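PDB 2H8O: geranyltranstransferase from Agrobacterium tumefaciens, which probably catalyses the condensation of geranyl diphosphate with isopentenyl diphosphate to form farnesyl diphosphate, an early step in isoprenoid biosynthesis. Local coordinates for residues A52-L57 / L114-C119; L108-A113 / D169-A174. All blocks are in the same frame, centred on the assembly; numbering follows the deposited sequence.

Contact 1. Residues A52-L57 / L114-C119; sequences ALLGHL and LECLHC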
loop_
_atom_site.group_PDB
_atom_site.type_symbol
_atom_site.label_atom_id
_atom_site.label_comp_id
_atom_site.label_asym_id
_atom_site.label_seq_id
_atom_site.Cartn_x
_atom_site.Cartn_y
_atom_site.Cartn_z
ATOM N N ALA A 52 5.042 20.829 5.003
ATOM C CA ALA A 52 5.800 20.835 6.244
ATOM C C ALA A 52 5.660 19.488 6.974
ATOM O O ALA A 52 6.663 18.876 7.378
ATOM C CB ALA A 52 5.365 22.008 7.141
ATOM N N LEU A 53 4.427 18.980 7.053
ATOM C CA LEU A 53 4.225 17.678 7.706
ATOM C C LEU A 53 4.897 16.565 6.896
ATOM O O LEU A 53 5.575 15.700 7.454
ATOM C CB LEU A 53 2.749 17.400 7.917
ATOM C CG LEU A 53 2.436 16.053 8.573
ATOM C CD1 LEU A 53 3.047 15.906 9.967
ATOM C CD2 LEU A 53 0.934 15.875 8.676
ATOM N N LEU A 54 4.732 16.593 5.576
ATOM C CA LEU A 54 5.425 15.621 4.703
ATOM C C LEU A 54 6.946 15.602 4.929
ATOM O O LEU A 54 7.559 14.542 5.009
ATOM C CB LEU A 54 5.098 15.907 3.246
ATOM C CG LEU A 54 3.686 15.486 2.841
ATOM C CD1 LEU A 54 3.305 16.154 1.516
ATOM C CD2 LEU A 54 3.567 13.949 2.759
ATOM N N GLY A 55 7.554 16.775 5.068
ATOM C CA GLY A 55 8.992 16.830 5.296
ATOM C C GLY A 55 9.361 16.140 6.591
ATOM O O GLY A 55 10.392 15.462 6.690
ATOM N N HIS A 56 8.525 16.352 7.595
ATOM C CA HIS A 56 8.684 15.720 8.884
ATOM C C HIS A 56 8.518 14.197 8.765
ATOM O O HIS A 56 9.354 13.433 9.249
ATOM C CB HIS A 56 7.670 16.313 9.857
ATOM C CG HIS A 56 7.724 15.715 11.218
ATOM N ND1 HIS A 56 8.792 15.909 12.064
ATOM C CD2 HIS A 56 6.844 14.933 11.885
ATOM C CE1 HIS A 56 8.572 15.269 13.198
ATOM N NE2 HIS A 56 7.395 14.677 13.121
ATOM N N LEU A 57 7.471 13.766 8.065
ATOM C CA LEU A 57 7.194 12.326 7.916
ATOM C C LEU A 57 8.242 11.598 7.071
ATOM O O LEU A 57 8.368 10.368 7.167
ATOM C CB LEU A 57 5.801 12.115 7.320
ATOM C CG LEU A 57 4.611 12.561 8.170
ATOM C CD1 LEU A 57 3.329 12.627 7.355
ATOM C CD2 LEU A 57 4.429 11.604 9.340
ATOM N N LEU A 114 -2.797 11.004 1.842
ATOM C CA LEU A 114 -3.378 10.989 0.500
ATOM C C LEU A 114 -2.403 11.550 -0.534
ATOM O O LEU A 114 -2.297 11.042 -1.667
ATOM C CB LEU A 114 -4.691 11.764 0.489
ATOM C CG LEU A 114 -5.412 11.875 -0.860
ATOM C CD1 LEU A 114 -5.714 10.477 -1.456
ATOM C CD2 LEU A 114 -6.686 12.706 -0.715
ATOM N N GLU A 115 -1.666 12.587 -0.145
ATOM C CA GLU A 115 -0.661 13.142 -1.030
ATOM C C GLU A 115 0.476 12.156 -1.321
ATOM O O GLU A 115 0.986 12.077 -2.466
ATOM C CB GLU A 115 -0.135 14.474 -0.482
ATOM C CG GLU A 115 0.705 15.277 -1.487
ATOM C CD GLU A 115 -0.001 15.705 -2.782
ATOM O OE1 GLU A 115 -1.240 15.616 -2.900
ATOM O OE2 GLU A 115 0.688 16.162 -3.712
ATOM N N CYS A 116 0.919 11.417 -0.302
ATOM C CA CYS A 116 1.940 10.396 -0.522
ATOM C C CYS A 116 1.447 9.405 -1.568
ATOM O O CYS A 116 2.175 9.013 -2.457
ATOM C CB CYS A 116 2.269 9.626 0.750
ATOM S SG CYS A 116 3.338 10.526 1.869
ATOM N N LEU A 117 0.177 8.997 -1.449
ATOM C CA LEU A 117 -0.378 8.028 -2.401
ATOM C C LEU A 117 -0.460 8.660 -3.806
ATOM O O LEU A 117 -0.062 8.044 -4.801
ATOM C CB LEU A 117 -1.724 7.504 -1.886
ATOM C CG LEU A 117 -2.195 6.196 -2.557
ATOM C CD1 LEU A 117 -3.040 5.323 -1.619
ATOM C CD2 LEU A 117 -2.878 6.501 -3.860
ATOM N N HIS A 118 -1.016 9.864 -3.892
ATOM C CA HIS A 118 -1.019 10.554 -5.175
ATOM C C HIS A 118 0.388 10.582 -5.806
ATOM O O HIS A 118 0.572 10.269 -6.977
ATOM C CB HIS A 118 -1.577 11.982 -5.008
ATOM C CG HIS A 118 -1.396 12.840 -6.217
ATOM N ND1 HIS A 118 -1.980 12.550 -7.438
ATOM C CD2 HIS A 118 -0.692 13.985 -6.390
ATOM C CE1 HIS A 118 -1.636 13.486 -8.308
ATOM N NE2 HIS A 118 -0.851 14.364 -7.698
ATOM N N CYS A 119 1.387 10.959 -5.025
ATOM C CA CYS A 119 2.732 11.079 -5.544
ATOM C C CYS A 119 3.320 9.731 -5.953
ATOM O O CYS A 119 4.054 9.657 -6.935
ATOM C CB CYS A 119 3.641 11.795 -4.563
ATOM S SG CYS A 119 3.199 13.549 -4.342
#

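Contact 2. Residues L108-A113 / D169-A174; sequences LHVGAA and DDNPLA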
loop_
_atom_site.group_PDB
_atom_site.type_symbol
_atom_site.label_atom_id
_atom_site.label_comp_id
_atom_site.label_asym_id
_atom_site.label_seq_id
_atom_site.Cartn_x
_atom_site.Cartn_y
_atom_site.Cartn_z
ATOM N N LEU A 108 -4.918 17.221 8.518
ATOM C CA LEU A 108 -3.580 17.418 7.975
ATOM C C LEU A 108 -2.854 16.078 7.756
ATOM O O LEU A 108 -2.226 15.867 6.714
ATOM C CB LEU A 108 -2.773 18.327 8.895
ATOM C CG LEU A 108 -1.431 18.792 8.359
ATOM C CD1 LEU A 108 -1.609 19.704 7.153
ATOM C CD2 LEU A 108 -0.636 19.482 9.461
ATOM N N HIS A 109 -2.955 15.172 8.731
ATOM C CA HIS A 109 -2.302 13.857 8.618
ATOM C C HIS A 109 -2.905 13.055 7.484
ATOM O O HIS A 109 -2.177 12.473 6.678
ATOM C CB HIS A 109 -2.397 13.102 9.947
ATOM C CG HIS A 109 -1.322 13.495 10.900
ATOM N ND1 HIS A 109 -1.243 14.759 11.443
ATOM C CD2 HIS A 109 -0.221 12.837 11.319
ATOM C CE1 HIS A 109 -0.150 14.852 12.181
ATOM N NE2 HIS A 109 0.487 13.699 12.125
ATOM N N VAL A 110 -4.240 13.016 7.415
ATOM C CA VAL A 110 -4.896 12.261 6.319
ATOM C C VAL A 110 -4.607 12.883 4.951
ATOM O O VAL A 110 -4.365 12.160 3.987
ATOM C CB VAL A 110 -6.396 12.108 6.572
ATOM C CG1 VAL A 110 -7.083 11.426 5.400
ATOM C CG2 VAL A 110 -6.590 11.333 7.867
ATOM N N GLY A 111 -4.582 14.216 4.869
ATOM C CA GLY A 111 -4.188 14.895 3.633
ATOM C C GLY A 111 -2.777 14.512 3.214
ATOM O O GLY A 111 -2.518 14.247 2.040
ATOM N N ALA A 112 -1.849 14.480 4.170
ATOM C CA ALA A 112 -0.467 14.085 3.868
ATOM C C ALA A 112 -0.396 12.653 3.338
ATOM O O ALA A 112 0.324 12.367 2.402
ATOM C CB ALA A 112 0.448 14.257 5.089
ATOM N N ALA A 113 -1.133 11.757 3.986
ATOM C CA ALA A 113 -1.221 10.371 3.543
ATOM C C ALA A 113 -1.708 10.291 2.119
ATOM O O ALA A 113 -1.112 9.591 1.275
ATOM C CB ALA A 113 -2.152 9.587 4.425
ATOM N N ASP A 169 -0.500 6.310 15.592
ATOM C CA ASP A 169 -0.977 6.941 16.806
ATOM C C ASP A 169 -0.784 8.451 16.789
ATOM O O ASP A 169 -1.518 9.158 17.489
ATOM C CB ASP A 169 -0.284 6.359 18.031
ATOM C CG ASP A 169 -0.684 4.929 18.324
ATOM O OD1 ASP A 169 -1.707 4.419 17.809
ATOM O OD2 ASP A 169 0.069 4.296 19.098
ATOM N N ASP A 170 0.159 8.968 15.992
ATOM C CA ASP A 170 0.322 10.432 15.913
ATOM C C ASP A 170 -0.703 11.138 15.018
ATOM O O ASP A 170 -0.688 12.368 14.915
ATOM C CB ASP A 170 1.763 10.834 15.568
ATOM C CG ASP A 170 2.167 10.459 14.193
ATOM O OD1 ASP A 170 1.337 9.884 13.451
ATOM O OD2 ASP A 170 3.347 10.737 13.846
ATOM N N ASN A 171 -1.586 10.357 14.381
ATOM C CA ASN A 171 -2.789 10.880 13.761
ATOM C C ASN A 171 -3.872 10.865 14.829
ATOM O O ASN A 171 -4.301 9.780 15.251
ATOM C CB ASN A 171 -3.223 10.002 12.579
ATOM C CG ASN A 171 -4.461 10.534 11.884
ATOM O OD1 ASN A 171 -4.869 11.674 12.119
ATOM N ND2 ASN A 171 -5.072 9.716 11.019
ATOM N N PRO A 172 -4.293 12.060 15.317
ATOM C CA PRO A 172 -5.223 12.073 16.447
ATOM C C PRO A 172 -6.644 11.802 16.002
ATOM O O PRO A 172 -7.411 12.727 15.752
ATOM C CB PRO A 172 -5.061 13.497 17.010
ATOM C CG PRO A 172 -4.731 14.323 15.818
ATOM C CD PRO A 172 -3.936 13.427 14.876
ATOM N N LEU A 173 -6.967 10.513 15.859
ATOM C CA LEU A 173 -8.232 10.061 15.294
ATOM C C LEU A 173 -8.580 8.666 15.848
ATOM O O LEU A 173 -7.710 7.813 15.982
ATOM C CB LEU A 173 -8.107 10.022 13.779
ATOM C CG LEU A 173 -9.360 9.784 12.956
ATOM C CD1 LEU A 173 -10.358 10.928 13.187
ATOM C CD2 LEU A 173 -8.976 9.658 11.482
ATOM N N ALA A 174 -9.847 8.455 16.198
ATOM C CA ALA A 174 -10.280 7.183 16.781
ATOM C C ALA A 174 -10.026 6.036 15.805
ATOM O O ALA A 174 -10.098 6.218 14.590
ATOM C CB ALA A 174 -11.751 7.224 17.153
HETATM O O HOH W 1 3.601 13.606 13.159
#

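Contact 1. Residues A52-L57 / L114-C119
Leu-54 reaches across from the last turns of helix 34-57 and spreads its two methyls over successive residues of helix 104-125. CD2 meets the sulfur of Cys-116, with 3.5 Å between Leu-54 CD2 and Cys-116 SG, while the other branch rests against the aliphatic part of Glu-115, where Leu-54 CD1 lies 4.1 Å from Glu-115 CG. With CG lying opposite the carbonyl carbon (chi1 -74°), Leu-54 points its fork at helix 104-125; the nearest alpha carbons, Leu-54 CA and Cys-116 CA, are 8.2 Å apart. The joint is small, 117 Å² over both sides, and all three touching residues are buried; its contacts are Leu-54 methyls against the Cys-116 sulfur and a Glu-115 methylene.

Glu-115 contributes methylene and not charge. Its side chain crosses that of Leu-54 at about a right angle, and the bend at chi2 (61°) turns the carboxylate away from the leucine, where OE2 forms a salt bridge to Arg-87. Arg-87 is the first arginine of the GGKRLRP sequence characteristic of polyprenyl synthases; in relatives the lysine and second arginine of this motif help bind isopentenyl diphosphate. In the all-helical isoprenyl synthase fold, the contact joins helix 34-57 to helix 104-125, and the Glu-115 salt bridge ties the latter to this motif.

Cys-116, besides meeting Leu-54, packs on Leu-158 and Ile-165 of helix 148-167.

Contact 2. Residues L108-A113 / D169-A174
Asp-170 OD2 accepts a hydrogen bond of 3.0 Å from a water whose oxygen is also hydrogen-bonded to His-109 NE2, at 3.3 Å, and this water forms a polar bridge between residues 108-113 and 169-174. The carbonyl oxygen Asp-170 O lies equally near the ring, 3.3 Å from His-109 NE2, but it sits above one face, offset toward the rim, and its angle is too poor for a hydrogen bond. The carboxylate is turned 67° from the imidazole plane. With its CG between the backbone N and the carbonyl carbon (chi1 68°), Asp-170 folds its carboxylate back toward the histidine, so that OD1 approaches His-109 CD2 to 4.0 Å.

The other ring nitrogen, His-109 ND1, bonds the carbonyl of Glu-105 one turn earlier, which helps fix the rotation of the imidazole.

Asn-171 slides past His-109 in the reverse direction, its amide plane within 5° of the ring plane. Asn-171 OD1 meets His-109 CB at 3.6 Å and has no polar partner in the model although it is buried. The amide nitrogen fares better: ND2 bonds Ile-166 O at the end of the preceding helix, and Val-110 CG2 packs 3.9 Å from Asn-171 ND2.

Beyond this the chain makes an inverse gamma turn centred on Pro-172, with a weak bond of 2.8 Å from Leu-173 N to Asn-171 O. Asp-169, at the start of the segment, packs on Ile-183 of the second subunit. The loop joins helix 148-167 to helix 175-189, which Ala-174 precedes as N-cap residue. It passes beside helix 104-125, with Asn-171 touching Ala-106 and Pro-172 touching Glu-105, while Leu-173 and Val-110 both meet Leu-181 of helix 175-189.

How the contacts relate
The two contacts use successive six-residue segments of helix 104-125, their centres about 11 Å apart and on the same side of the chain's centre. Along the sequence their segments alternate: 52-57, 108-113, 114-119, then 169-174. Helix 104-125 thus receives helix 34-57 in contact 1 and the loop after helix 148-167 in contact 2. The two also touch, since Leu-53 CD2 lies 3.7 Å from His-109 ND1 and Leu-54 CD2 lies 3.6 Å from Ala-112 O. Contact 2 is farther from the chain's centre, near the start of the shared helix; the helix's far end leads into the aspartate-rich DDLPAMD sequence, which in relatives binds magnesium and the allylic diphosphate.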